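Local coordinates for protein Xaa-Pro Dipeptidase (Alteromonas macleodii, PDB 2QS8) that probably hydrolyses the C-terminal peptide bond of short peptides as a magnesium-bound amidohydrolase-superfamily peptidase, named an Xaa-Pro dipeptidase, at residues A[30-40]-A[374-383]. Sequence-based numbering, arbitrary orientation.
Sequences IVIDGNIISDI and SIESGKLADL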
loop_
_atom_site.group_PDB
_atom_site.type_symbol
_atom_site.label_atom_id
_atom_site.label_comp_id
_atom_site.label_asym_id
_atom_site.label_seq_id
_atom_site.Cartn_x
_atom_site.Cartn_y
_atom_site.Cartn_z
ATOM N N ILE A 30 -20.994 54.858 -6.967
ATOM C CA ILE A 30 -19.893 53.907 -6.976
ATOM C C ILE A 30 -19.047 54.213 -8.206
ATOM O O ILE A 30 -19.576 54.345 -9.306
ATOM C CB ILE A 30 -20.418 52.460 -7.061
ATOM C CG1 ILE A 30 -21.428 52.218 -5.938
ATOM C CG2 ILE A 30 -19.257 51.478 -6.965
ATOM C CD1 ILE A 30 -22.186 50.914 -6.055
ATOM N N VAL A 31 -17.738 54.338 -8.018
ATOM C CA VAL A 31 -16.861 54.642 -9.140
ATOM C C VAL A 31 -15.976 53.453 -9.455
ATOM O O VAL A 31 -15.284 52.934 -8.580
ATOM C CB VAL A 31 -15.978 55.875 -8.846
ATOM C CG1 VAL A 31 -15.288 56.330 -10.113
ATOM C CG2 VAL A 31 -16.817 56.990 -8.292
ATOM N N ILE A 32 -16.005 53.023 -10.711
ATOM C CA ILE A 32 -15.213 51.886 -11.154
ATOM C C ILE A 32 -14.058 52.321 -12.047
ATOM O O ILE A 32 -14.247 53.058 -13.014
ATOM C CB ILE A 32 -16.091 50.875 -11.916
ATOM C CG1 ILE A 32 -17.142 50.299 -10.969
ATOM C CG2 ILE A 32 -15.235 49.772 -12.505
ATOM C CD1 ILE A 32 -18.220 49.506 -11.665
ATOM N N ASP A 33 -12.862 51.858 -11.700
ATOM C CA ASP A 33 -11.650 52.167 -12.447
ATOM C C ASP A 33 -10.983 50.829 -12.774
ATOM O O ASP A 33 -10.408 50.173 -11.898
ATOM C CB ASP A 33 -10.732 53.051 -11.598
ATOM C CG ASP A 33 -9.466 53.457 -12.327
ATOM O OD1 ASP A 33 -9.518 53.671 -13.555
ATOM O OD2 ASP A 33 -8.415 53.573 -11.665
ATOM N N GLY A 34 -11.069 50.423 -14.036
ATOM C CA GLY A 34 -10.511 49.143 -14.422
ATOM C C GLY A 34 -11.390 48.058 -13.814
ATOM O O GLY A 34 -12.611 48.072 -13.986
ATOM N N ASN A 35 -10.782 47.124 -13.090
ATOM C CA ASN A 35 -11.540 46.046 -12.462
ATOM C C ASN A 35 -11.694 46.315 -10.964
ATOM O O ASN A 35 -12.089 45.435 -10.198
ATOM C CB ASN A 35 -10.831 44.709 -12.692
ATOM C CG ASN A 35 -9.476 44.641 -12.011
ATOM O OD1 ASN A 35 -8.912 45.657 -11.599
ATOM N ND2 ASN A 35 -8.942 43.435 -11.895
ATOM N N ILE A 36 -11.392 47.549 -10.564
ATOM C CA ILE A 36 -11.462 47.950 -9.159
ATOM C C ILE A 36 -12.510 49.015 -8.840
ATOM O O ILE A 36 -12.813 49.877 -9.660
ATOM C CB ILE A 36 -10.086 48.497 -8.692
ATOM C CG1 ILE A 36 -9.005 47.441 -8.903
ATOM C CG2 ILE A 36 -10.139 48.900 -7.220
ATOM C CD1 ILE A 36 -9.243 46.160 -8.123
ATOM N N ILE A 37 -13.055 48.944 -7.632
ATOM C CA ILE A 37 -14.007 49.935 -7.154
ATOM C C ILE A 37 -13.083 50.994 -6.542
ATOM O O ILE A 37 -12.519 50.783 -5.473
ATOM C CB ILE A 37 -14.931 49.350 -6.065
ATOM C CG1 ILE A 37 -15.807 48.250 -6.665
ATOM C CG2 ILE A 37 -15.788 50.443 -5.456
ATOM C CD1 ILE A 37 -16.631 47.498 -5.644
ATOM N N SER A 38 -12.913 52.116 -7.238
ATOM C CA SER A 38 -12.022 53.182 -6.777
ATOM C C SER A 38 -12.607 54.173 -5.775
ATOM O O SER A 38 -11.869 54.816 -5.035
ATOM C CB SER A 38 -11.471 53.955 -7.974
ATOM O OG SER A 38 -12.518 54.511 -8.739
ATOM N N ASP A 39 -13.925 54.315 -5.740
ATOM C CA ASP A 39 -14.499 55.258 -4.799
ATOM C C ASP A 39 -15.992 55.055 -4.560
ATOM O O ASP A 39 -16.689 54.443 -5.364
ATOM C CB ASP A 39 -14.236 56.685 -5.279
ATOM C CG ASP A 39 -14.149 57.681 -4.138
ATOM O OD1 ASP A 39 -14.108 58.897 -4.430
ATOM O OD2 ASP A 39 -14.117 57.256 -2.961
ATOM N N ILE A 40 -16.469 55.580 -3.437
ATOM C CA ILE A 40 -17.872 55.469 -3.062
ATOM C C ILE A 40 -18.274 56.764 -2.383
ATOM O O ILE A 40 -17.887 57.021 -1.245
ATOM C CB ILE A 40 -18.095 54.303 -2.073
ATOM C CG1 ILE A 40 -17.593 52.997 -2.692
ATOM C CG2 ILE A 40 -19.570 54.200 -1.709
ATOM C CD1 ILE A 40 -17.569 51.848 -1.731
ATOM N N SER A 374 -17.877 42.389 -0.996
ATOM C CA SER A 374 -18.528 43.622 -0.557
ATOM C C SER A 374 -18.212 44.780 -1.491
ATOM O O SER A 374 -17.199 44.776 -2.194
ATOM C CB SER A 374 -18.087 43.994 0.862
ATOM O OG SER A 374 -16.712 44.335 0.890
ATOM N N ILE A 375 -19.093 45.770 -1.505
ATOM C CA ILE A 375 -18.874 46.935 -2.345
ATOM C C ILE A 375 -18.165 47.958 -1.467
ATOM O O ILE A 375 -18.789 48.723 -0.730
ATOM C CB ILE A 375 -20.195 47.458 -2.898
ATOM C CG1 ILE A 375 -20.852 46.338 -3.723
ATOM C CG2 ILE A 375 -19.950 48.693 -3.749
ATOM C CD1 ILE A 375 -22.193 46.677 -4.325
ATOM N N GLU A 376 -16.840 47.923 -1.544
ATOM C CA GLU A 376 -15.967 48.773 -0.755
ATOM C C GLU A 376 -14.805 49.205 -1.633
ATOM O O GLU A 376 -14.378 48.463 -2.521
ATOM C CB GLU A 376 -15.434 47.975 0.440
ATOM C CG GLU A 376 -15.675 48.610 1.802
ATOM C CD GLU A 376 -15.654 47.589 2.943
ATOM O OE1 GLU A 376 -15.745 48.009 4.117
ATOM O OE2 GLU A 376 -15.560 46.371 2.672
ATOM N N SER A 377 -14.292 50.403 -1.378
ATOM C CA SER A 377 -13.176 50.933 -2.149
ATOM C C SER A 377 -11.967 50.003 -2.081
ATOM O O SER A 377 -11.576 49.553 -1.001
ATOM C CB SER A 377 -12.784 52.319 -1.620
ATOM O OG SER A 377 -13.884 53.215 -1.655
ATOM N N GLY A 378 -11.379 49.725 -3.241
ATOM C CA GLY A 378 -10.225 48.852 -3.293
ATOM C C GLY A 378 -10.542 47.446 -3.780
ATOM O O GLY A 378 -9.735 46.837 -4.479
ATOM N N LYS A 379 -11.714 46.926 -3.428
ATOM C CA LYS A 379 -12.093 45.575 -3.846
ATOM C C LYS A 379 -12.405 45.471 -5.328
ATOM O O LYS A 379 -12.573 46.485 -6.003
ATOM C CB LYS A 379 -13.291 45.080 -3.035
ATOM C CG LYS A 379 -12.931 44.715 -1.605
ATOM C CD LYS A 379 -14.006 43.863 -0.960
ATOM C CE LYS A 379 -13.588 43.411 0.432
ATOM N NZ LYS A 379 -14.617 42.539 1.068
ATOM N N LEU A 380 -12.470 44.244 -5.833
ATOM C CA LEU A 380 -12.768 44.010 -7.242
ATOM C C LEU A 380 -14.207 44.401 -7.561
ATOM O O LEU A 380 -15.120 44.212 -6.745
ATOM C CB LEU A 380 -12.520 42.538 -7.601
ATOM C CG LEU A 380 -11.061 42.053 -7.529
ATOM C CD1 LEU A 380 -10.985 40.543 -7.777
ATOM C CD2 LEU A 380 -10.224 42.791 -8.564
ATOM N N ALA A 381 -14.402 44.947 -8.757
ATOM C CA ALA A 381 -15.709 45.403 -9.211
ATOM C C ALA A 381 -16.661 44.308 -9.698
ATOM O O ALA A 381 -16.854 44.118 -10.902
ATOM C CB ALA A 381 -15.538 46.466 -10.300
ATOM N N ASP A 382 -17.244 43.590 -8.744
ATOM C CA ASP A 382 -18.216 42.542 -9.021
ATOM C C ASP A 382 -19.517 43.043 -8.397
ATOM O O ASP A 382 -19.674 43.025 -7.173
ATOM C CB ASP A 382 -17.788 41.222 -8.367
ATOM C CG ASP A 382 -16.817 40.424 -9.226
ATOM O OD1 ASP A 382 -16.185 41.011 -10.133
ATOM O OD2 ASP A 382 -16.679 39.202 -8.984
ATOM N N LEU A 383 -20.441 43.503 -9.235
ATOM C CA LEU A 383 -21.707 44.035 -8.741
ATOM C C LEU A 383 -22.930 43.589 -9.532
ATOM O O LEU A 383 -22.857 43.313 -10.729
ATOM C CB LEU A 383 -21.683 45.571 -8.740
ATOM C CG LEU A 383 -20.489 46.328 -8.155
ATOM C CD1 LEU A 383 -19.369 46.370 -9.184
ATOM C CD2 LEU A 383 -20.917 47.751 -7.777
#
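The flat side-chain amide of Asn-35 has one face covered by two methyls: Leu-380 CD2 stands 3.6 Å directly above Asn-35 ND2, and Ile-36 CD1 lies over OD1. ND2 also makes a weak hydrogen bond to Asp-406. The two methyls touch in turn, Ile-36 CD1 to Leu-380 CD2 at 3.5 Å. Beneath them, Ile-36 and Leu-380 form an isolated antiparallel bridge, a non-hydrogen-bonded pair flanked by two backbone bonds. Ala-381 N reaches Asn-35 O (2.8 Å) from above the carbonyl plane, 41° out of it, while Ile-37 N meets Lys-379 O nearly head-on. A third bond, Gly-378 N to Ile-37 O at 2.7 Å, ties in the type II turn 376–379, whose glycine has the positive phi that its place in the turn requires.

Ile-37 points into this loop. Its CG1, anti to the carbonyl carbon (chi1 -65°), lies over Ala-381, and the extended CD1 goes on to Ile-375 CG2 (4.0 Å); CB and CG2 rest against Glu-376 O. Cut back to an alanine here, the side chain would lose its CG1–CD1 arm and is likely to leave a gap between Ile-375 and Ala-381, with the inner side of the turn poorly packed. Deeper in, Ile-30 CD1 and Leu-383 CD2 meet tip to tip at 3.8 Å, and Ile-32 CG2 packs on the Ala-381 methyl. At the far end, Ile-40 CD1 abuts Ile-375 O (3.5 Å).

The contact joins the hairpin of strands 28–33 and 36–42 to the loop leading into strand 383–386, within the small beta domain beside the TIM barrel, far from the magnesium. Its chemistry is divided: backbone bonds set the register and aliphatic groups fill the interior, while charged ends turn elsewhere, Lys-379 NZ to Ser-374 OG and loop carbonyls, Glu-376 to Lys-20, so attachment of the hairpin probably depends little on ionisation.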